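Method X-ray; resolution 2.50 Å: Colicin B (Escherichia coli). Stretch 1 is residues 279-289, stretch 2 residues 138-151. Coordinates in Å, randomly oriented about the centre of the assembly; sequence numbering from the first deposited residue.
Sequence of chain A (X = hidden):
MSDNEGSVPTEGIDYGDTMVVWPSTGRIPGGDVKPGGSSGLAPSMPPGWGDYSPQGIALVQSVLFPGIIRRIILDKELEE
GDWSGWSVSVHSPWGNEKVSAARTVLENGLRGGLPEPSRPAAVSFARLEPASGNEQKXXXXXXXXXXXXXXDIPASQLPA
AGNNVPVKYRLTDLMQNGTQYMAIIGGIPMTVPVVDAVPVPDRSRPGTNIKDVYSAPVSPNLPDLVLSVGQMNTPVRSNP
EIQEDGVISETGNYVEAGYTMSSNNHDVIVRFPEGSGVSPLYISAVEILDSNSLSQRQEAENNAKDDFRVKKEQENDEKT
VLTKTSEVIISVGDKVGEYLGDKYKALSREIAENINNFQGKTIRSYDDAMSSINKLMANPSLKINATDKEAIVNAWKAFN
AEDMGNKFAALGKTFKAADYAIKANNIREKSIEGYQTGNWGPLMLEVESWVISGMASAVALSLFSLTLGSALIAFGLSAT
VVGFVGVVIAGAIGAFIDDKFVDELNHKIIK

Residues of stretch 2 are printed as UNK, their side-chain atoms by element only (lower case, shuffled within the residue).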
# COMPACT_ATOMS: atom_id res chain seq x y z
N SER A 279 25.20 10.15 20.87
CA SER A 279 24.73 9.79 19.55
C SER A 279 23.32 9.22 19.53
O SER A 279 22.93 8.47 20.45
CB SER A 279 25.72 8.82 18.94
OG SER A 279 26.21 7.91 19.90
N PRO A 280 22.51 9.62 18.53
CA PRO A 280 21.15 9.17 18.31
C PRO A 280 20.90 7.69 18.45
O PRO A 280 21.62 6.84 17.93
CB PRO A 280 20.82 9.68 16.94
CG PRO A 280 22.13 10.08 16.36
CD PRO A 280 22.82 10.66 17.56
N LEU A 281 19.86 7.46 19.23
CA LEU A 281 19.40 6.12 19.50
C LEU A 281 18.04 5.85 18.86
O LEU A 281 17.14 6.69 18.86
CB LEU A 281 19.33 5.97 20.98
CG LEU A 281 19.14 4.58 21.52
CD1 LEU A 281 20.38 3.74 21.23
CD2 LEU A 281 18.83 4.67 23.01
N TYR A 282 17.94 4.66 18.24
CA TYR A 282 16.70 4.19 17.67
C TYR A 282 16.13 3.33 18.77
O TYR A 282 16.81 2.48 19.32
CB TYR A 282 16.91 3.33 16.44
CG TYR A 282 15.68 2.58 15.90
CD1 TYR A 282 15.47 1.25 16.25
CD2 TYR A 282 14.77 3.20 15.05
CE1 TYR A 282 14.37 0.55 15.77
CE2 TYR A 282 13.66 2.51 14.56
CZ TYR A 282 13.47 1.19 14.93
OH TYR A 282 12.36 0.51 14.49
N ILE A 283 14.85 3.55 19.04
CA ILE A 283 14.20 2.78 20.07
C ILE A 283 12.79 2.39 19.67
O ILE A 283 12.05 3.15 19.06
CB ILE A 283 14.33 3.67 21.34
CG1 ILE A 283 13.74 2.95 22.51
CG2 ILE A 283 13.68 5.01 21.14
CD1 ILE A 283 14.30 3.59 23.79
N SER A 284 12.50 1.13 19.95
CA SER A 284 11.21 0.53 19.62
C SER A 284 10.42 0.12 20.85
O SER A 284 10.93 -0.61 21.69
CB SER A 284 11.41 -0.69 18.77
OG SER A 284 10.12 -1.08 18.30
N ALA A 285 9.15 0.54 20.95
CA ALA A 285 8.34 0.28 22.13
C ALA A 285 7.01 -0.37 21.82
O ALA A 285 6.03 0.28 21.44
CB ALA A 285 8.08 1.59 22.85
N VAL A 286 6.96 -1.68 22.06
CA VAL A 286 5.81 -2.53 21.76
C VAL A 286 4.94 -2.92 22.94
O VAL A 286 5.39 -3.13 24.05
CB VAL A 286 6.37 -3.77 21.02
CG1 VAL A 286 5.36 -4.88 20.79
CG2 VAL A 286 6.83 -3.29 19.66
N GLU A 287 3.66 -3.10 22.66
CA GLU A 287 2.64 -3.56 23.59
C GLU A 287 2.32 -5.05 23.44
O GLU A 287 1.77 -5.47 22.42
CB GLU A 287 1.43 -2.71 23.34
CG GLU A 287 0.25 -3.00 24.23
CD GLU A 287 -0.94 -2.14 23.85
OE1 GLU A 287 -1.46 -1.46 24.73
OE2 GLU A 287 -1.34 -2.16 22.68
N ILE A 288 2.66 -5.87 24.45
CA ILE A 288 2.39 -7.31 24.51
C ILE A 288 0.86 -7.44 24.54
O ILE A 288 0.24 -7.01 25.51
CB ILE A 288 2.98 -8.00 25.81
CG1 ILE A 288 3.87 -7.06 26.60
CG2 ILE A 288 3.81 -9.21 25.45
CD1 ILE A 288 3.08 -6.00 27.45
N LEU A 289 0.21 -7.96 23.47
CA LEU A 289 -1.24 -8.15 23.35
C LEU A 289 -1.71 -9.43 24.03
O LEU A 289 -1.03 -10.46 24.02
CB LEU A 289 -1.61 -8.17 21.84
CG LEU A 289 -2.23 -6.99 21.07
CD1 LEU A 289 -1.40 -5.73 21.06
CD2 LEU A 289 -2.29 -7.39 19.62
N UNK A 138 1.24 -0.80 33.14
CA UNK A 138 1.46 -0.65 31.72
C UNK A 138 2.91 -1.01 31.47
O UNK A 138 3.84 -0.29 31.79
c UNK A 138 1.16 0.79 31.30
c UNK A 138 1.62 1.07 29.88
c UNK A 138 -0.34 1.00 31.41
c UNK A 138 -0.71 2.46 31.15
N UNK A 139 3.04 -2.23 30.95
CA UNK A 139 4.30 -2.81 30.55
C UNK A 139 4.50 -2.37 29.10
O UNK A 139 3.54 -2.02 28.40
c UNK A 139 5.49 -5.02 30.18
c UNK A 139 2.53 -5.07 32.40
c UNK A 139 4.00 -4.77 32.10
c UNK A 139 4.21 -4.36 30.66
N UNK A 140 5.77 -2.34 28.68
CA UNK A 140 6.17 -2.06 27.30
C UNK A 140 7.51 -2.72 26.93
O UNK A 140 8.50 -2.61 27.64
c UNK A 140 4.44 0.50 25.59
n UNK A 140 3.27 -0.06 26.22
c UNK A 140 5.69 -0.34 25.78
n UNK A 140 1.90 1.43 25.09
n UNK A 140 1.01 -0.06 26.59
c UNK A 140 6.19 -0.56 27.16
c UNK A 140 2.07 0.43 25.95
N UNK A 141 7.60 -3.52 25.88
CA UNK A 141 8.84 -4.16 25.45
C UNK A 141 9.64 -3.19 24.61
O UNK A 141 9.19 -2.75 23.56
c UNK A 141 8.56 -5.38 24.61
c UNK A 141 7.84 -6.50 25.30
c UNK A 141 8.74 -7.18 26.31
c UNK A 141 7.47 -7.51 24.28
N UNK A 142 10.84 -2.83 25.04
CA UNK A 142 11.62 -1.89 24.29
C UNK A 142 12.85 -2.57 23.74
O UNK A 142 13.46 -3.41 24.38
c UNK A 142 9.53 2.21 26.58
c UNK A 142 10.82 0.16 25.56
s UNK A 142 11.17 1.58 26.61
c UNK A 142 12.00 -0.72 25.18
N UNK A 143 13.19 -2.18 22.51
CA UNK A 143 14.36 -2.68 21.78
C UNK A 143 15.12 -1.47 21.29
O UNK A 143 14.55 -0.47 20.86
c UNK A 143 15.09 -4.60 20.44
c UNK A 143 14.08 -3.48 20.50
c UNK A 143 12.65 -4.02 20.44
N UNK A 144 16.42 -1.60 21.29
CA UNK A 144 17.28 -0.50 20.94
C UNK A 144 18.24 -0.86 19.84
O UNK A 144 18.58 -2.03 19.65
c UNK A 144 17.90 -0.12 22.31
o UNK A 144 17.10 1.00 22.63
c UNK A 144 19.37 0.21 22.41
N UNK A 145 18.59 0.15 19.05
CA UNK A 145 19.58 0.04 17.98
C UNK A 145 20.38 1.32 17.79
O UNK A 145 19.82 2.42 17.77
c UNK A 145 19.32 -2.66 16.03
c UNK A 145 18.33 -1.58 16.37
n UNK A 145 19.44 -3.00 14.75
c UNK A 145 18.96 -0.25 16.65
o UNK A 145 19.96 -3.21 16.91
N UNK A 146 21.70 1.22 17.61
CA UNK A 146 22.53 2.37 17.24
C UNK A 146 22.07 2.99 15.90
O UNK A 146 21.55 2.25 15.06
c UNK A 146 24.59 1.56 18.46
c UNK A 146 25.85 0.72 18.29
c UNK A 146 23.96 1.91 17.13
o UNK A 146 26.94 1.05 18.77
n UNK A 146 25.70 -0.41 17.60
N UNK A 147 22.26 4.31 15.66
CA UNK A 147 21.73 4.97 14.46
C UNK A 147 22.06 4.28 13.15
O UNK A 147 21.20 3.96 12.33
c UNK A 147 22.24 6.40 14.33
c UNK A 147 20.22 7.60 13.56
c UNK A 147 21.61 7.17 13.17
c UNK A 147 22.43 8.39 12.83
N UNK A 148 23.36 4.02 13.03
CA UNK A 148 23.90 3.39 11.86
C UNK A 148 23.36 2.01 11.62
O UNK A 148 23.29 1.67 10.45
o UNK A 148 26.78 3.60 15.42
c UNK A 148 26.30 3.96 14.33
c UNK A 148 26.11 2.90 13.24
o UNK A 148 26.00 5.15 14.12
c UNK A 148 25.43 3.32 11.94
N UNK A 149 22.94 1.21 12.61
CA UNK A 149 22.36 -0.10 12.32
C UNK A 149 20.99 -0.03 11.66
O UNK A 149 20.58 -1.03 11.07
o UNK A 149 22.92 -1.46 16.64
c UNK A 149 23.19 -2.06 15.60
n UNK A 149 23.29 -3.39 15.57
c UNK A 149 23.44 -1.36 14.26
c UNK A 149 22.17 -0.94 13.56
N UNK A 150 20.24 1.08 11.73
CA UNK A 150 18.92 1.16 11.08
C UNK A 150 18.89 2.13 9.92
O UNK A 150 17.90 2.14 9.19
c UNK A 150 17.94 3.00 12.56
c UNK A 150 17.82 0.66 13.19
c UNK A 150 17.79 1.60 12.03
N UNK A 151 19.94 2.95 9.76
CA UNK A 151 20.00 3.92 8.68
C UNK A 151 21.42 4.39 8.37
O UNK A 151 22.28 4.41 9.25
o UNK A 151 19.09 6.00 8.00
c UNK A 151 19.51 5.76 10.36
c UNK A 151 19.09 5.09 9.08
O HOH W 1 23.90 5.31 18.25

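Position 138 carries four carbons, forked at the first with one arm two carbons long, and reaches nothing on stretch 1; this is Ile 138. Position 139 has the same beta-branched pattern, and one carbon of the fork lies near the end of Ile 288. It is Ile 139, with CG2 3.8 Å from Ile 288 CD1.

At position 140 three carbons lead to a nitrogen and then to a carbon bearing two more nitrogens; one terminal nitrogen nears the carboxylate of Glu 287, whose CG lies over one face of the group. This guanidinium identifies Arg 140, and its NH2 forms a salt bridge with Glu 287 OE1 at 3.4 Å. The NE atom is held by Ile 139 O at 2.9 Å, a bond within the stretch that helps fix the side chain.

Position 141 has four carbons forked at the second, one of them beside Ile 288: Leu 141, whose CD1 is 4.2 Å from Ile 288 CG2. Its N donates to Val 286 O and its O accepts from Val 286 N, both at 2.9 Å.

Position 142 is an unbranched chain of two carbons, a sulfur and a terminal carbon, the last near Ala 285. Only methionine fits; Met 142 CE is 4.0 Å from Ala 285 CB, with chi2 and chi3 both t.

Position 143 has one carbon carrying two others and packs against Ser 284. It is Val 143, with CG2 3.9 Å from Ser 284 CB. Position 144 has a carbon bearing one oxygen and one carbon, the carbon near Leu 281 and the oxygen near Ile 283. It is Thr 144, with CG2 3.9 Å from Leu 281 CD1 and OG1 3.9 Å from Ile 283 CG1.

Position 145 holds three carbons, the third with an oxygen and a nitrogen, and its CB sits beside the Tyr 282 ring, 3.8 Å from CD1. This is Gln 145, whose side-chain end leads away from stretch 1. Position 146 has the same composition but its CB points away from the partner: Gln 146.

Position 147, four carbons forked at the second, meets the proline ring; Leu 147 CD2 is 3.9 Å from Pro 280 CG. Position 148 ends in a carbon with two oxygens after two carbons and makes no contact: Glu 148. Position 149, three carbons with a terminal oxygen and nitrogen, is Gln 149; its OE1 accepts from Gln 146 NE2 at 3.1 Å.

Position 150 has one carbon carrying two, one over a face of the Tyr 282 ring: Val 150, with CG1 3.9 Å from Tyr 282 CD1 in a CH-pi contact. Position 151, a carbon with one oxygen and one carbon, is Thr 151, out of reach.

The contact is an antiparallel strand pairing. Reciprocal backbone bonds join Val 286 to Leu 141, Ser 284 to Val 143 and Tyr 282 to Gln 145. Ile 283 and Ala 285 share one face with Thr 144 and Met 142. Beyond the ladder, a water bridges Pro 280 O (2.8 Å) and Leu 147 N (3.2 Å), supplementing their weak direct bond.

Stretch 2, residues 138-151: IIRLMVTQQLEQVT
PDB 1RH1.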